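Local coordinates for APC3568 protein (Geobacillus stearothermophilus, PDB 1RFZ) that is of unknown function but belongs to the phosphatidylglycerophosphatase A family and may share that family's phosphatase activity, at residues 14-19 / 65-70; 20-25 / 73-78; 34-39 / 119-124. All blocks are in the same frame, centred on the assembly; numbering follows the deposited sequence.

Interaction 1. Residues 14-19 / 65-70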
loop_
_atom_site.group_PDB
_atom_site.type_symbol
_atom_site.label_atom_id
_atom_site.label_comp_id
_atom_site.label_asym_id
_atom_site.label_seq_id
_atom_site.Cartn_x
_atom_site.Cartn_y
_atom_site.Cartn_z
ATOM N N GLN A 14 9.790 -23.867 -6.043
ATOM C CA GLN A 14 9.385 -25.001 -6.867
ATOM C C GLN A 14 7.894 -25.310 -6.770
ATOM O O GLN A 14 7.211 -25.450 -7.783
ATOM C CB GLN A 14 10.174 -26.250 -6.490
ATOM C CG GLN A 14 9.666 -27.506 -7.168
ATOM C CD GLN A 14 10.466 -28.721 -6.764
ATOM O OE1 GLN A 14 11.656 -28.822 -7.067
ATOM N NE2 GLN A 14 9.824 -29.650 -6.066
ATOM N N THR A 15 7.398 -25.422 -5.541
ATOM C CA THR A 15 5.990 -25.723 -5.309
ATOM C C THR A 15 5.068 -24.656 -5.888
ATOM O O THR A 15 4.008 -24.966 -6.426
ATOM C CB THR A 15 5.714 -25.878 -3.804
ATOM O OG1 THR A 15 6.388 -27.046 -3.319
ATOM C CG2 THR A 15 4.223 -26.004 -3.537
ATOM N N ALA A 16 5.475 -23.399 -5.781
ATOM C CA ALA A 16 4.677 -22.308 -6.305
ATOM C C ALA A 16 4.628 -22.388 -7.823
ATOM O O ALA A 16 3.627 -22.015 -8.445
ATOM C CB ALA A 16 5.254 -21.002 -5.869
ATOM N N ARG A 17 5.706 -22.883 -8.423
ATOM C CA ARG A 17 5.755 -23.028 -9.877
ATOM C C ARG A 17 4.847 -24.162 -10.327
ATOM O O ARG A 17 4.118 -24.032 -11.306
ATOM C CB ARG A 17 7.183 -23.305 -10.355
ATOM C CG ARG A 17 8.048 -22.076 -10.481
ATOM C CD ARG A 17 9.515 -22.424 -10.675
ATOM N NE ARG A 17 10.325 -21.224 -10.900
ATOM C CZ ARG A 17 10.386 -20.566 -12.059
ATOM N NH1 ARG A 17 9.690 -20.996 -13.108
ATOM N NH2 ARG A 17 11.125 -19.469 -12.165
ATOM N N ARG A 18 4.890 -25.275 -9.603
ATOM C CA ARG A 18 4.070 -26.424 -9.951
ATOM C C ARG A 18 2.583 -26.058 -9.899
ATOM O O ARG A 18 1.863 -26.242 -10.878
ATOM C CB ARG A 18 4.376 -27.587 -9.003
ATOM C CG ARG A 18 3.932 -28.952 -9.511
ATOM C CD ARG A 18 4.262 -30.013 -8.488
ATOM N NE ARG A 18 3.744 -29.640 -7.174
ATOM C CZ ARG A 18 3.915 -30.356 -6.066
ATOM N NH1 ARG A 18 4.596 -31.498 -6.107
ATOM N NH2 ARG A 18 3.402 -29.930 -4.916
ATOM N N TRP A 19 2.128 -25.534 -8.763
ATOM C CA TRP A 19 0.734 -25.139 -8.619
ATOM C C TRP A 19 0.301 -24.286 -9.809
ATOM O O TRP A 19 -0.760 -24.532 -10.396
ATOM C CB TRP A 19 0.527 -24.354 -7.322
ATOM C CG TRP A 19 0.602 -25.197 -6.071
ATOM C CD1 TRP A 19 1.259 -26.378 -5.928
ATOM C CD2 TRP A 19 0.098 -24.860 -4.763
ATOM N NE1 TRP A 19 1.211 -26.794 -4.620
ATOM C CE2 TRP A 19 0.508 -25.881 -3.884
ATOM C CE3 TRP A 19 -0.652 -23.794 -4.254
ATOM C CZ2 TRP A 19 0.196 -25.868 -2.519
ATOM C CZ3 TRP A 19 -0.965 -23.784 -2.889
ATOM C CH2 TRP A 19 -0.538 -24.817 -2.041
ATOM N N ASN A 65 4.659 -16.621 -1.231
ATOM C CA ASN A 65 3.706 -16.504 -0.147
ATOM C C ASN A 65 2.359 -16.081 -0.704
ATOM O O ASN A 65 1.301 -16.522 -0.227
ATOM C CB ASN A 65 4.193 -15.478 0.883
ATOM C CG ASN A 65 5.240 -16.047 1.808
ATOM O OD1 ASN A 65 5.495 -17.249 1.795
ATOM N ND2 ASN A 65 5.840 -15.196 2.632
ATOM N N ALA A 66 2.403 -15.230 -1.727
ATOM C CA ALA A 66 1.187 -14.742 -2.353
ATOM C C ALA A 66 0.609 -15.833 -3.238
ATOM O O ALA A 66 -0.539 -16.226 -3.068
ATOM C CB ALA A 66 1.486 -13.501 -3.170
ATOM N N ILE A 67 1.416 -16.332 -4.168
ATOM C CA ILE A 67 0.967 -17.369 -5.077
ATOM C C ILE A 67 0.396 -18.577 -4.350
ATOM O O ILE A 67 -0.603 -19.136 -4.792
ATOM C CB ILE A 67 2.103 -17.876 -5.995
ATOM C CG1 ILE A 67 2.678 -16.728 -6.810
ATOM C CG2 ILE A 67 1.573 -18.983 -6.929
ATOM C CD1 ILE A 67 3.646 -17.207 -7.858
ATOM N N LEU A 68 1.018 -19.000 -3.253
ATOM C CA LEU A 68 0.495 -20.167 -2.541
ATOM C C LEU A 68 -0.882 -19.894 -1.955
ATOM O O LEU A 68 -1.851 -20.564 -2.324
ATOM C CB LEU A 68 1.457 -20.643 -1.436
ATOM C CG LEU A 68 2.792 -21.260 -1.897
ATOM C CD1 LEU A 68 3.396 -22.052 -0.761
ATOM C CD2 LEU A 68 2.583 -22.174 -3.094
ATOM N N THR A 69 -0.968 -18.910 -1.060
ATOM C CA THR A 69 -2.241 -18.540 -0.432
ATOM C C THR A 69 -3.353 -18.334 -1.481
ATOM O O THR A 69 -4.494 -18.779 -1.315
ATOM C CB THR A 69 -2.108 -17.236 0.367
ATOM O OG1 THR A 69 -1.022 -17.340 1.297
ATOM C CG2 THR A 69 -3.392 -16.965 1.128
ATOM N N GLY A 70 -3.002 -17.649 -2.565
ATOM C CA GLY A 70 -3.961 -17.399 -3.621
ATOM C C GLY A 70 -4.558 -18.675 -4.174
ATOM O O GLY A 70 -5.757 -18.886 -4.083
#
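With CG anti to its carbonyl carbon (chi1 -72°), Trp19 reaches across from its helix over Leu68, whose own CG is likewise anti to the carbonyl carbon (chi1 -68°), and the two side chains meet at about a right angle. The contact is a CH-pi one. Leu68 CD2 lies 3.9 Å from the centroid of the six-membered ring of Trp19, over the face but displaced toward the rim, and its nearest ring atom is Trp19 CE3 at 3.8 Å. The same methyl serves a second surface, since Leu68 CD2 is 4.0 Å from Ala16 CB, with Thr15 CG2 flanking it at 4.2 Å. One methyl of Leu68 thus touches Thr15, Ala16 and, one turn further on, Trp19. Ala16 is the point where the backbones come nearest, and its small methyl also meets Ile67, CB to CG2 4.3 Å. This is helix-helix packing within an all-helical fold: segments 14-19 and 65-70, on helices 13-22 and 61-76, run broadly the same way, their axes 45° apart and 9.4 Å from each other at closest. Between these segments the cohesion is apolar, without polar pairing. On helix 61-76 the hydroxyl Thr69 OG1 donates back to Asn65 O at 2.9 Å, and it is also hydrogen-bonded to Tyr97 OH of the second subunit. That subunit covers the first helix as well, laying its Pro85 on Thr15 and its Glu84 on Trp19.

Interaction 2. Residues 20-25 / 73-78; sequences LEERGV and LDKLAE
Glu78 OE1 is held by two partners: Arg23 NH2 reaches it in a salt bridge of 3.2 Å, and the backbone N of Cys141 supplies a second hydrogen bond. The Arg23 hydrogen bond is weak, with an N-H...acceptor angle of 125°, although the two groups meet tip to tip and the guanidinium and carboxylate planes are only 16° apart. Arg23 departs from the C-terminal end of helix 13-22, which closes in a Schellman motif. There Val25 N donates to Leu20 O at 2.7 Å and Gly24 N to Glu21 O, while Gly24, the first residue to leave helical geometry, takes the positive phi of that motif; a CB at that position would be jammed against the preceding carbonyl oxygen. The bends at chi2 and chi3 of Arg23 bring its guanidinium against Lys75 instead of leaving it outstretched. Lys75 is extended beyond CG, and the aliphatic part of its chain passes across the guanidinium, with CG over one face. Two like charges are therefore close, Arg23 NH1 and Lys75 NZ being 4.7 Å apart. Their repulsion is probably eased by the carboxylates around them, Glu78 at the arginine tip and Glu22 beside the lysine. Asp74 adds its CB to the surroundings of Arg23, but its carboxylate is turned to another task, for OD2 accepts a hydrogen bond from Leu145 N at the start of helix 145-163. Leu145 and Ile71 also pack on Arg23, which is buried despite its charge. Nearer solvent, Glu22 OE1 approaches Lys75 NZ to 4.1 Å, too long to count as a salt bridge, though the charges are opposite.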
loop_
_atom_site.group_PDB
_atom_site.type_symbol
_atom_site.label_atom_id
_atom_site.label_comp_id
_atom_site.label_asym_id
_atom_site.label_seq_id
_atom_site.Cartn_x
_atom_site.Cartn_y
_atom_site.Cartn_z
ATOM N N LEU A 20 1.114 -23.289 -10.167
ATOM C CA LEU A 20 0.789 -22.415 -11.304
ATOM C C LEU A 20 0.509 -23.236 -12.555
ATOM O O LEU A 20 -0.444 -22.967 -13.281
ATOM C CB LEU A 20 1.930 -21.424 -11.597
ATOM C CG LEU A 20 2.140 -20.231 -10.654
ATOM C CD1 LEU A 20 3.127 -19.249 -11.271
ATOM C CD2 LEU A 20 0.816 -19.539 -10.418
ATOM N N GLU A 21 1.361 -24.232 -12.799
ATOM C CA GLU A 21 1.225 -25.127 -13.943
ATOM C C GLU A 21 -0.040 -25.961 -13.771
ATOM O O GLU A 21 -0.736 -26.241 -14.745
ATOM C CB GLU A 21 2.438 -26.057 -14.031
ATOM C CG GLU A 21 2.351 -27.114 -15.129
ATOM C CD GLU A 21 2.932 -26.648 -16.459
ATOM O OE1 GLU A 21 4.146 -26.336 -16.494
ATOM O OE2 GLU A 21 2.179 -26.601 -17.466
ATOM N N GLU A 22 -0.326 -26.339 -12.523
ATOM C CA GLU A 22 -1.502 -27.141 -12.171
ATOM C C GLU A 22 -2.826 -26.386 -12.213
ATOM O O GLU A 22 -3.883 -26.988 -12.026
ATOM C CB GLU A 22 -1.337 -27.750 -10.782
ATOM C CG GLU A 22 -0.392 -28.925 -10.726
ATOM C CD GLU A 22 -0.116 -29.366 -9.304
ATOM O OE1 GLU A 22 -1.088 -29.513 -8.531
ATOM O OE2 GLU A 22 1.071 -29.569 -8.960
ATOM N N ARG A 23 -2.769 -25.072 -12.433
ATOM C CA ARG A 23 -3.971 -24.250 -12.533
ATOM C C ARG A 23 -4.062 -23.721 -13.967
ATOM O O ARG A 23 -4.999 -22.997 -14.326
ATOM C CB ARG A 23 -3.919 -23.096 -11.536
ATOM C CG ARG A 23 -3.709 -23.541 -10.104
ATOM C CD ARG A 23 -4.809 -24.474 -9.641
ATOM N NE ARG A 23 -6.036 -23.771 -9.283
ATOM C CZ ARG A 23 -7.145 -24.372 -8.858
ATOM N NH1 ARG A 23 -7.182 -25.695 -8.741
ATOM N NH2 ARG A 23 -8.216 -23.653 -8.540
ATOM N N GLY A 24 -3.078 -24.097 -14.782
ATOM C CA GLY A 24 -3.071 -23.693 -16.174
ATOM C C GLY A 24 -2.062 -22.627 -16.566
ATOM O O GLY A 24 -1.839 -22.371 -17.763
ATOM N N VAL A 25 -1.418 -22.014 -15.579
ATOM C CA VAL A 25 -0.471 -20.951 -15.884
ATOM C C VAL A 25 0.985 -21.370 -16.081
ATOM O O VAL A 25 1.581 -22.074 -15.269
ATOM C CB VAL A 25 -0.553 -19.827 -14.824
ATOM C CG1 VAL A 25 0.239 -18.619 -15.300
ATOM C CG2 VAL A 25 -2.037 -19.456 -14.557
ATOM N N LEU A 73 -6.962 -20.874 -1.601
ATOM C CA LEU A 73 -8.362 -20.492 -1.478
ATOM C C LEU A 73 -9.096 -20.781 -2.790
ATOM O O LEU A 73 -10.211 -21.306 -2.785
ATOM C CB LEU A 73 -8.457 -19.005 -1.125
ATOM C CG LEU A 73 -7.662 -18.582 0.124
ATOM C CD1 LEU A 73 -7.530 -17.064 0.149
ATOM C CD2 LEU A 73 -8.333 -19.106 1.400
ATOM N N ASP A 74 -8.466 -20.443 -3.912
ATOM C CA ASP A 74 -9.073 -20.681 -5.218
ATOM C C ASP A 74 -9.564 -22.117 -5.316
ATOM O O ASP A 74 -10.608 -22.374 -5.910
ATOM C CB ASP A 74 -8.076 -20.413 -6.353
ATOM C CG ASP A 74 -8.319 -19.079 -7.049
ATOM O OD1 ASP A 74 -9.488 -18.783 -7.375
ATOM O OD2 ASP A 74 -7.341 -18.334 -7.282
ATOM N N LYS A 75 -8.808 -23.048 -4.729
ATOM C CA LYS A 75 -9.166 -24.466 -4.755
ATOM C C LYS A 75 -10.294 -24.831 -3.795
ATOM O O LYS A 75 -11.288 -25.415 -4.210
ATOM C CB LYS A 75 -7.942 -25.333 -4.454
ATOM C CG LYS A 75 -7.097 -25.684 -5.672
ATOM C CD LYS A 75 -5.968 -26.636 -5.286
ATOM C CE LYS A 75 -5.070 -26.986 -6.473
ATOM N NZ LYS A 75 -3.883 -27.815 -6.073
ATOM N N LEU A 76 -10.139 -24.501 -2.518
ATOM C CA LEU A 76 -11.178 -24.807 -1.539
ATOM C C LEU A 76 -12.526 -24.270 -1.994
ATOM O O LEU A 76 -13.561 -24.895 -1.763
ATOM C CB LEU A 76 -10.855 -24.204 -0.170
ATOM C CG LEU A 76 -9.760 -24.863 0.655
ATOM C CD1 LEU A 76 -8.489 -24.036 0.566
ATOM C CD2 LEU A 76 -10.225 -24.967 2.097
ATOM N N ALA A 77 -12.513 -23.102 -2.623
ATOM C CA ALA A 77 -13.745 -22.495 -3.111
ATOM C C ALA A 77 -14.239 -23.266 -4.339
ATOM O O ALA A 77 -15.413 -23.199 -4.698
ATOM C CB ALA A 77 -13.503 -21.024 -3.462
ATOM N N GLU A 78 -13.333 -24.004 -4.974
ATOM C CA GLU A 78 -13.673 -24.794 -6.151
ATOM C C GLU A 78 -14.183 -26.159 -5.705
ATOM O O GLU A 78 -14.981 -26.788 -6.401
ATOM C CB GLU A 78 -12.445 -24.964 -7.047
ATOM C CG GLU A 78 -12.706 -25.735 -8.325
ATOM C CD GLU A 78 -11.460 -25.861 -9.182
ATOM O OE1 GLU A 78 -10.953 -24.824 -9.657
ATOM O OE2 GLU A 78 -10.985 -27.002 -9.376
#

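Interaction 3. Residues 34-39 / 119-124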
loop_
_atom_site.group_PDB
_atom_site.type_symbol
_atom_site.label_atom_id
_atom_site.label_comp_id
_atom_site.label_asym_id
_atom_site.label_seq_id
_atom_site.Cartn_x
_atom_site.Cartn_y
_atom_site.Cartn_z
ATOM N N VAL A 34 3.984 -9.974 -20.427
ATOM C CA VAL A 34 5.040 -8.983 -20.294
ATOM C C VAL A 34 5.408 -8.370 -21.645
ATOM O O VAL A 34 5.691 -7.169 -21.727
ATOM C CB VAL A 34 6.312 -9.580 -19.648
ATOM C CG1 VAL A 34 7.318 -8.470 -19.357
ATOM C CG2 VAL A 34 5.965 -10.287 -18.366
ATOM N N TYR A 35 5.414 -9.177 -22.702
ATOM C CA TYR A 35 5.724 -8.647 -24.033
ATOM C C TYR A 35 4.593 -7.670 -24.423
ATOM O O TYR A 35 4.837 -6.618 -25.006
ATOM C CB TYR A 35 5.811 -9.785 -25.059
ATOM C CG TYR A 35 6.607 -9.453 -26.315
ATOM C CD1 TYR A 35 8.007 -9.481 -26.304
ATOM C CD2 TYR A 35 5.962 -9.117 -27.517
ATOM C CE1 TYR A 35 8.749 -9.183 -27.458
ATOM C CE2 TYR A 35 6.696 -8.817 -28.679
ATOM C CZ TYR A 35 8.087 -8.852 -28.642
ATOM O OH TYR A 35 8.828 -8.552 -29.771
ATOM N N TYR A 36 3.357 -8.025 -24.076
ATOM C CA TYR A 36 2.188 -7.200 -24.361
ATOM C C TYR A 36 2.313 -5.810 -23.740
ATOM O O TYR A 36 1.895 -4.819 -24.339
ATOM C CB TYR A 36 0.931 -7.912 -23.843
ATOM C CG TYR A 36 -0.356 -7.102 -23.811
ATOM C CD1 TYR A 36 -0.547 -6.082 -22.878
ATOM C CD2 TYR A 36 -1.405 -7.401 -24.678
ATOM C CE1 TYR A 36 -1.766 -5.378 -22.802
ATOM C CE2 TYR A 36 -2.632 -6.703 -24.621
ATOM C CZ TYR A 36 -2.811 -5.692 -23.682
ATOM O OH TYR A 36 -4.017 -4.995 -23.627
ATOM N N LEU A 37 2.891 -5.738 -22.543
ATOM C CA LEU A 37 3.057 -4.465 -21.849
ATOM C C LEU A 37 4.336 -3.720 -22.234
ATOM O O LEU A 37 4.319 -2.502 -22.428
ATOM C CB LEU A 37 3.056 -4.677 -20.328
ATOM C CG LEU A 37 1.817 -5.293 -19.674
ATOM C CD1 LEU A 37 2.117 -5.650 -18.221
ATOM C CD2 LEU A 37 0.653 -4.330 -19.768
ATOM N N GLN A 38 5.443 -4.445 -22.349
ATOM C CA GLN A 38 6.714 -3.811 -22.663
ATOM C C GLN A 38 7.125 -3.784 -24.138
ATOM O O GLN A 38 8.124 -3.141 -24.504
ATOM C CB GLN A 38 7.820 -4.462 -21.827
ATOM C CG GLN A 38 7.872 -3.984 -20.379
ATOM C CD GLN A 38 8.542 -2.625 -20.232
ATOM O OE1 GLN A 38 9.684 -2.437 -20.656
ATOM N NE2 GLN A 38 7.839 -1.673 -19.626
ATOM N N SER A 39 6.359 -4.464 -24.986
ATOM C CA SER A 39 6.668 -4.503 -26.410
ATOM C C SER A 39 6.769 -3.089 -26.978
ATOM O O SER A 39 7.840 -2.658 -27.405
ATOM C CB SER A 39 5.591 -5.279 -27.163
ATOM O OG SER A 39 6.111 -5.832 -28.356
ATOM N N TYR A 119 -0.741 -2.926 -13.899
ATOM C CA TYR A 119 -1.495 -3.971 -13.237
ATOM C C TYR A 119 -2.991 -3.865 -13.483
ATOM O O TYR A 119 -3.618 -4.786 -14.009
ATOM C CB TYR A 119 -1.265 -3.950 -11.737
ATOM C CG TYR A 119 -2.251 -4.857 -11.060
ATOM C CD1 TYR A 119 -3.303 -4.342 -10.298
ATOM C CD2 TYR A 119 -2.192 -6.237 -11.265
ATOM C CE1 TYR A 119 -4.276 -5.184 -9.760
ATOM C CE2 TYR A 119 -3.149 -7.080 -10.737
ATOM C CZ TYR A 119 -4.181 -6.555 -9.990
ATOM O OH TYR A 119 -5.110 -7.411 -9.471
ATOM N N GLY A 120 -3.568 -2.747 -13.065
ATOM C CA GLY A 120 -4.988 -2.541 -13.253
ATOM C C GLY A 120 -5.317 -2.590 -14.726
ATOM O O GLY A 120 -6.388 -3.055 -15.116
ATOM N N TYR A 121 -4.380 -2.120 -15.545
ATOM C CA TYR A 121 -4.569 -2.113 -16.986
ATOM C C TYR A 121 -4.825 -3.504 -17.581
ATOM O O TYR A 121 -5.826 -3.699 -18.278
ATOM C CB TYR A 121 -3.371 -1.483 -17.681
ATOM C CG TYR A 121 -3.555 -1.431 -19.169
ATOM C CD1 TYR A 121 -2.671 -2.097 -20.020
ATOM C CD2 TYR A 121 -4.631 -0.741 -19.730
ATOM C CE1 TYR A 121 -2.847 -2.087 -21.399
ATOM C CE2 TYR A 121 -4.822 -0.717 -21.108
ATOM C CZ TYR A 121 -3.921 -1.397 -21.938
ATOM O OH TYR A 121 -4.094 -1.396 -23.305
ATOM N N ILE A 122 -3.935 -4.470 -17.340
ATOM C CA ILE A 122 -4.189 -5.788 -17.890
ATOM C C ILE A 122 -5.226 -6.545 -17.087
ATOM O O ILE A 122 -5.674 -7.610 -17.503
ATOM C CB ILE A 122 -2.924 -6.679 -18.005
ATOM C CG1 ILE A 122 -1.998 -6.472 -16.814
ATOM C CG2 ILE A 122 -2.221 -6.417 -19.315
ATOM C CD1 ILE A 122 -0.744 -7.366 -16.873
ATOM N N ASP A 123 -5.624 -6.013 -15.938
ATOM C CA ASP A 123 -6.633 -6.711 -15.157
ATOM C C ASP A 123 -7.983 -6.419 -15.801
ATOM O O ASP A 123 -8.936 -7.174 -15.647
ATOM C CB ASP A 123 -6.600 -6.265 -13.695
ATOM C CG ASP A 123 -7.422 -7.174 -12.795
ATOM O OD1 ASP A 123 -7.355 -8.413 -12.977
ATOM O OD2 ASP A 123 -8.126 -6.652 -11.902
ATOM N N LYS A 124 -8.050 -5.318 -16.540
ATOM C CA LYS A 124 -9.276 -4.954 -17.239
ATOM C C LYS A 124 -9.282 -5.534 -18.652
ATOM O O LYS A 124 -10.233 -6.201 -19.042
ATOM C CB LYS A 124 -9.432 -3.432 -17.302
ATOM C CG LYS A 124 -10.531 -2.883 -16.409
ATOM C CD LYS A 124 -11.703 -2.395 -17.240
ATOM C CE LYS A 124 -12.933 -2.099 -16.387
ATOM N NZ LYS A 124 -13.567 -3.348 -15.830
#
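Tyr36 and Leu37 present their ends together to Tyr121 and Ile122, and the methyl Ile122 CG2 touches both of the first two. It is 3.6 Å from Leu37 CD2 and 3.7 Å from Tyr36 CE1. The other branches match as well, Leu37 CD1 meeting Ile122 CD1 at 3.6 Å, so that both methyls of the leucine are engaged. Leu37 CD2 also lies at the edge of the Tyr121 ring, 4.0 Å from Tyr121 CD1. The two tyrosines cross at about a right angle, CE1 of Tyr36 against CE1 of Tyr121 at 3.7 Å, and their hydroxyls draw near each other without forming a hydrogen bond. Tyr36 reaches this place because its CG is anti to the backbone N (chi1 169°), which sends the ring toward helix 115-125. An alanine in place of Tyr36 would probably open a gap beside Ile122 CG2 and set the Tyr121 ring freer to turn on that side. Further out, Pro127 packs on both Tyr36 and Ile122, and Ala153 of helix 145-163 lies against Ile122. Beyond Tyr121 stands the third subunit, whose Lys124 makes a cation-pi contact with that ring and whose own Tyr121 packs on it. The axes of segments 34-38 and 119-124 are 11.6 Å apart at closest, a separation bridged by large side chains, and their directions differ by 120°. The arrangement is apolar packing of steeply crossed helices in an all-helical domain, placed where one subunit of the tetramer meets another.

Of the segments treated here, those on helix 13-22 come first from the N terminus. Interaction 1 closes a loop of 45 residues by setting that helix against helix 61-76, and interaction 2, closing a loop of 47 residues, carries the same pairing onward to the ends of both helices; the two touch through Leu20 and Ile67. Helix 27-38 follows, and interaction 3 closes a longer loop of 79 residues by joining it to helix 115-125. Every pair of contacts crosses along the chain and none nests. Interaction 3 lies opposite interactions 1 and 2 across the chain's centre, its centre about 21 Å from that of interaction 1. Interactions 1 and 2 adjoin the second subunit, interaction 3 the third.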